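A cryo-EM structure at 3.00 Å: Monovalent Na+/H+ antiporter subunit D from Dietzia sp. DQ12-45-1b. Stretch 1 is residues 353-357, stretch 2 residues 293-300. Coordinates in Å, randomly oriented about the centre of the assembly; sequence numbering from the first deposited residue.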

ATOM      1  N   PRO A 353      -9.490  18.660   2.012  1.00 84.06           N
ATOM      2  CA  PRO A 353      -9.023  17.771   3.087  1.00 84.06           C
ATOM      3  C   PRO A 353      -9.041  18.489   4.428  1.00 84.06           C
ATOM      4  O   PRO A 353      -8.317  19.465   4.632  1.00 84.06           O
ATOM      5  CB  PRO A 353      -7.594  17.412   2.657  1.00 84.06           C
ATOM      6  CG  PRO A 353      -7.460  17.895   1.239  1.00 84.06           C
ATOM      7  CD  PRO A 353      -8.399  19.040   1.105  1.00 84.06           C
ATOM      8  N   ARG A 354      -9.872  17.998   5.344  1.00 82.10           N
ATOM      9  CA  ARG A 354      -9.991  18.553   6.683  1.00 82.10           C
ATOM     10  C   ARG A 354      -9.928  17.423   7.699  1.00 82.10           C
ATOM     11  O   ARG A 354      -9.911  16.244   7.346  1.00 82.10           O
ATOM     12  CB  ARG A 354     -11.295  19.343   6.851  1.00 82.10           C
ATOM     13  CG  ARG A 354     -11.531  20.382   5.776  1.00 82.10           C
ATOM     14  CD  ARG A 354     -12.958  20.885   5.798  1.00 82.10           C
ATOM     15  NE  ARG A 354     -13.210  21.855   4.738  1.00 82.10           N
ATOM     16  CZ  ARG A 354     -12.934  23.150   4.833  1.00 82.10           C
ATOM     17  NH1 ARG A 354     -12.392  23.635   5.940  1.00 82.10           N
ATOM     18  NH2 ARG A 354     -13.196  23.959   3.818  1.00 82.10           N
ATOM     19  N   ARG A 355      -9.889  17.795   8.974  1.00 85.68           N
ATOM     20  CA  ARG A 355      -9.897  16.818  10.055  1.00 85.68           C
ATOM     21  C   ARG A 355     -11.326  16.332  10.283  1.00 85.68           C
ATOM     22  O   ARG A 355     -12.247  16.650   9.526  1.00 85.68           O
ATOM     23  CB  ARG A 355      -9.298  17.422  11.320  1.00 85.68           C
ATOM     24  CG  ARG A 355      -7.882  17.933  11.157  1.00 85.68           C
ATOM     25  CD  ARG A 355      -6.968  17.322  12.199  1.00 85.68           C
ATOM     26  NE  ARG A 355      -7.515  17.461  13.545  1.00 85.68           N
ATOM     27  CZ  ARG A 355      -6.983  16.906  14.628  1.00 85.68           C
ATOM     28  NH1 ARG A 355      -5.884  16.171  14.525  1.00 85.68           N
ATOM     29  NH2 ARG A 355      -7.548  17.085  15.814  1.00 85.68           N
ATOM     30  N   LEU A 356     -11.528  15.546  11.335  1.00 81.28           N
ATOM     31  CA  LEU A 356     -12.861  15.109  11.727  1.00 81.28           C
ATOM     32  C   LEU A 356     -13.452  16.140  12.678  1.00 81.28           C
ATOM     33  O   LEU A 356     -12.875  16.421  13.733  1.00 81.28           O
ATOM     34  CB  LEU A 356     -12.815  13.732  12.386  1.00 81.28           C
ATOM     35  CG  LEU A 356     -12.493  12.545  11.480  1.00 81.28           C
ATOM     36  CD1 LEU A 356     -12.827  11.244  12.181  1.00 81.28           C
ATOM     37  CD2 LEU A 356     -13.244  12.652  10.172  1.00 81.28           C
ATOM     38  N   GLY A 357     -14.597  16.702  12.304  1.00 84.89           N
ATOM     39  CA  GLY A 357     -15.251  17.736  13.072  1.00 84.89           C
ATOM     40  C   GLY A 357     -15.282  19.086  12.392  1.00 84.89           C
ATOM     41  O   GLY A 357     -16.105  19.932  12.763  1.00 84.89           O
TER
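Stretch 2 (293-300) EAAPRSIL

Stretch 1 is an irregular segment with neither helix nor strand, largely extended from Pro-353 to Leu-356 before Gly-357 turns to a positive phi of 113°. Stretch 2 has two parts. Glu-293 is the first residue to leave the preceding helix, Ala-294 and Ala-295 form a short linker, and Pro-296 opens a new helix that continues beyond Leu-300. Ala-295 holds the N-cap position, and its O accepts a backbone hydrogen bond from Ile-299 N at 3.1 Å, closing the first turn.

The two backbones come closest at Arg-355 and Ala-295, whose CA atoms lie 4.7 Å apart. The order of contacts is reversed, Arg-354 lying by Pro-296 and Leu-356 reaching Ala-294, though the backbones pass obliquely and not as antiparallel strands. A single hydrogen bond joins them, from Leu-356 N to Ala-294 O at 3.1 Å, with an N-H...O angle of 138°, bent but serviceable. One such bond does not make a sheet; it fixes the register of a loop against the linker between two helices. No crossing angle applies, since stretch 1 has no helix or strand axis.

On the other side of this register, Arg-354 O approaches Pro-296 CD at 3.1 Å. Proline has no amide hydrogen, and the carbonyl here packs against a ring carbon, a tight contact at the start of the helix.

The side chains build on this frame. Leu-356 is the main apolar piece of stretch 1. Its CA-to-CB bond points sideways, but the m,t rotamer brings the end of the side chain nearer to stretch 2. There CD2 packs against Pro-296 CB at 3.9 Å, and CD1 meets Ile-299 CD1, also at 3.9 Å. One leucine thus touches the first turn of the helix at two positions three residues apart, with its own amide tied to the linker just before.

Ala-294 points its CB toward stretch 1, where it lies over one face of the Arg-355 guanidinium, with Arg-355 NH1 at 3.4 Å from Ala-294 CB. The contact is one of packing, a methyl against a flat polar group. Ala-295, by contrast, points away and gives little surface to the contact. The CA-to-CB bond of Arg-354 also points away, and its close contact with stretch 2 is made by the backbone carbonyl.

The rules to be read here are economical: one backbone hydrogen bond sets the register, one leucine fills the apolar contact, and an alanine methyl packs on one face of an arginine guanidinium. The two stretches bury 306 Å² between them, both sides summed.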

ATOM      1  N   GLU A 293      -6.440   7.718  14.857  1.00 78.99           N
ATOM      2  CA  GLU A 293      -6.223   8.822  13.936  1.00 78.99           C
ATOM      3  C   GLU A 293      -7.309   9.884  14.097  1.00 78.99           C
ATOM      4  O   GLU A 293      -8.268   9.732  14.859  1.00 78.99           O
ATOM      5  CB  GLU A 293      -6.180   8.313  12.498  1.00 78.99           C
ATOM      6  CG  GLU A 293      -4.906   7.578  12.138  1.00 78.99           C
ATOM      7  CD  GLU A 293      -3.689   8.476  12.153  1.00 78.99           C
ATOM      8  OE1 GLU A 293      -3.845   9.694  11.921  1.00 78.99           O
ATOM      9  OE2 GLU A 293      -2.577   7.965  12.396  1.00 78.99           O
ATOM     10  N   ALA A 294      -7.149  10.981  13.357  1.00 78.99           N
ATOM     11  CA  ALA A 294      -8.109  12.073  13.392  1.00 78.99           C
ATOM     12  C   ALA A 294      -8.479  12.603  12.015  1.00 78.99           C
ATOM     13  O   ALA A 294      -9.294  13.524  11.931  1.00 78.99           O
ATOM     14  CB  ALA A 294      -7.572  13.229  14.251  1.00 78.99           C
ATOM     15  N   ALA A 295      -7.912  12.060  10.940  1.00 76.72           N
ATOM     16  CA  ALA A 295      -8.238  12.463   9.585  1.00 76.72           C
ATOM     17  C   ALA A 295      -9.092  11.399   8.904  1.00 76.72           C
ATOM     18  O   ALA A 295      -8.932  10.205   9.169  1.00 76.72           O
ATOM     19  CB  ALA A 295      -6.968  12.701   8.758  1.00 76.72           C
ATOM     20  N   PRO A 296     -10.016  11.800   8.027  1.00 75.17           N
ATOM     21  CA  PRO A 296     -10.904  10.799   7.409  1.00 75.17           C
ATOM     22  C   PRO A 296     -10.177   9.821   6.505  1.00 75.17           C
ATOM     23  O   PRO A 296     -10.391   8.608   6.613  1.00 75.17           O
ATOM     24  CB  PRO A 296     -11.911  11.662   6.638  1.00 75.17           C
ATOM     25  CG  PRO A 296     -11.204  12.945   6.395  1.00 75.17           C
ATOM     26  CD  PRO A 296     -10.337  13.167   7.593  1.00 75.17           C
ATOM     27  N   ARG A 297      -9.321  10.310   5.611  1.00 75.22           N
ATOM     28  CA  ARG A 297      -8.616   9.418   4.701  1.00 75.22           C
ATOM     29  C   ARG A 297      -7.381   8.788   5.325  1.00 75.22           C
ATOM     30  O   ARG A 297      -6.837   7.840   4.752  1.00 75.22           O
ATOM     31  CB  ARG A 297      -8.223  10.160   3.424  1.00 75.22           C
ATOM     32  CG  ARG A 297      -8.286   9.290   2.181  1.00 75.22           C
ATOM     33  CD  ARG A 297      -8.549  10.112   0.939  1.00 75.22           C
ATOM     34  NE  ARG A 297      -7.823  11.375   0.965  1.00 75.22           N
ATOM     35  CZ  ARG A 297      -6.557  11.515   0.592  1.00 75.22           C
ATOM     36  NH1 ARG A 297      -5.870  10.466   0.164  1.00 75.22           N
ATOM     37  NH2 ARG A 297      -5.976  12.705   0.650  1.00 75.22           N
ATOM     38  N   SER A 298      -6.927   9.283   6.473  1.00 73.25           N
ATOM     39  CA  SER A 298      -5.844   8.633   7.194  1.00 73.25           C
ATOM     40  C   SER A 298      -6.334   7.501   8.081  1.00 73.25           C
ATOM     41  O   SER A 298      -5.533   6.647   8.475  1.00 73.25           O
ATOM     42  CB  SER A 298      -5.084   9.651   8.045  1.00 73.25           C
ATOM     43  OG  SER A 298      -4.551   9.039   9.205  1.00 73.25           O
ATOM     44  N   ILE A 299      -7.625   7.484   8.407  1.00 72.03           N
ATOM     45  CA  ILE A 299      -8.202   6.354   9.125  1.00 72.03           C
ATOM     46  C   ILE A 299      -8.300   5.142   8.209  1.00 72.03           C
ATOM     47  O   ILE A 299      -7.993   4.012   8.610  1.00 72.03           O
ATOM     48  CB  ILE A 299      -9.576   6.746   9.697  1.00 72.03           C
ATOM     49  CG1 ILE A 299      -9.412   7.515  11.005  1.00 72.03           C
ATOM     50  CG2 ILE A 299     -10.444   5.523   9.890  1.00 72.03           C
ATOM     51  CD1 ILE A 299     -10.707   8.047  11.563  1.00 72.03           C
ATOM     52  N   LEU A 300      -8.724   5.361   6.963  1.00 69.83           N
ATOM     53  CA  LEU A 300      -8.911   4.266   6.026  1.00 69.83           C
ATOM     54  C   LEU A 300      -7.606   3.565   5.675  1.00 69.83           C
ATOM     55  O   LEU A 300      -7.636   2.389   5.319  1.00 69.83           O
ATOM     56  CB  LEU A 300      -9.594   4.775   4.759  1.00 69.83           C
ATOM     57  CG  LEU A 300     -10.922   5.495   4.987  1.00 69.83           C
ATOM     58  CD1 LEU A 300     -11.468   6.038   3.683  1.00 69.83           C
ATOM     59  CD2 LEU A 300     -11.922   4.559   5.633  1.00 69.83           C
TER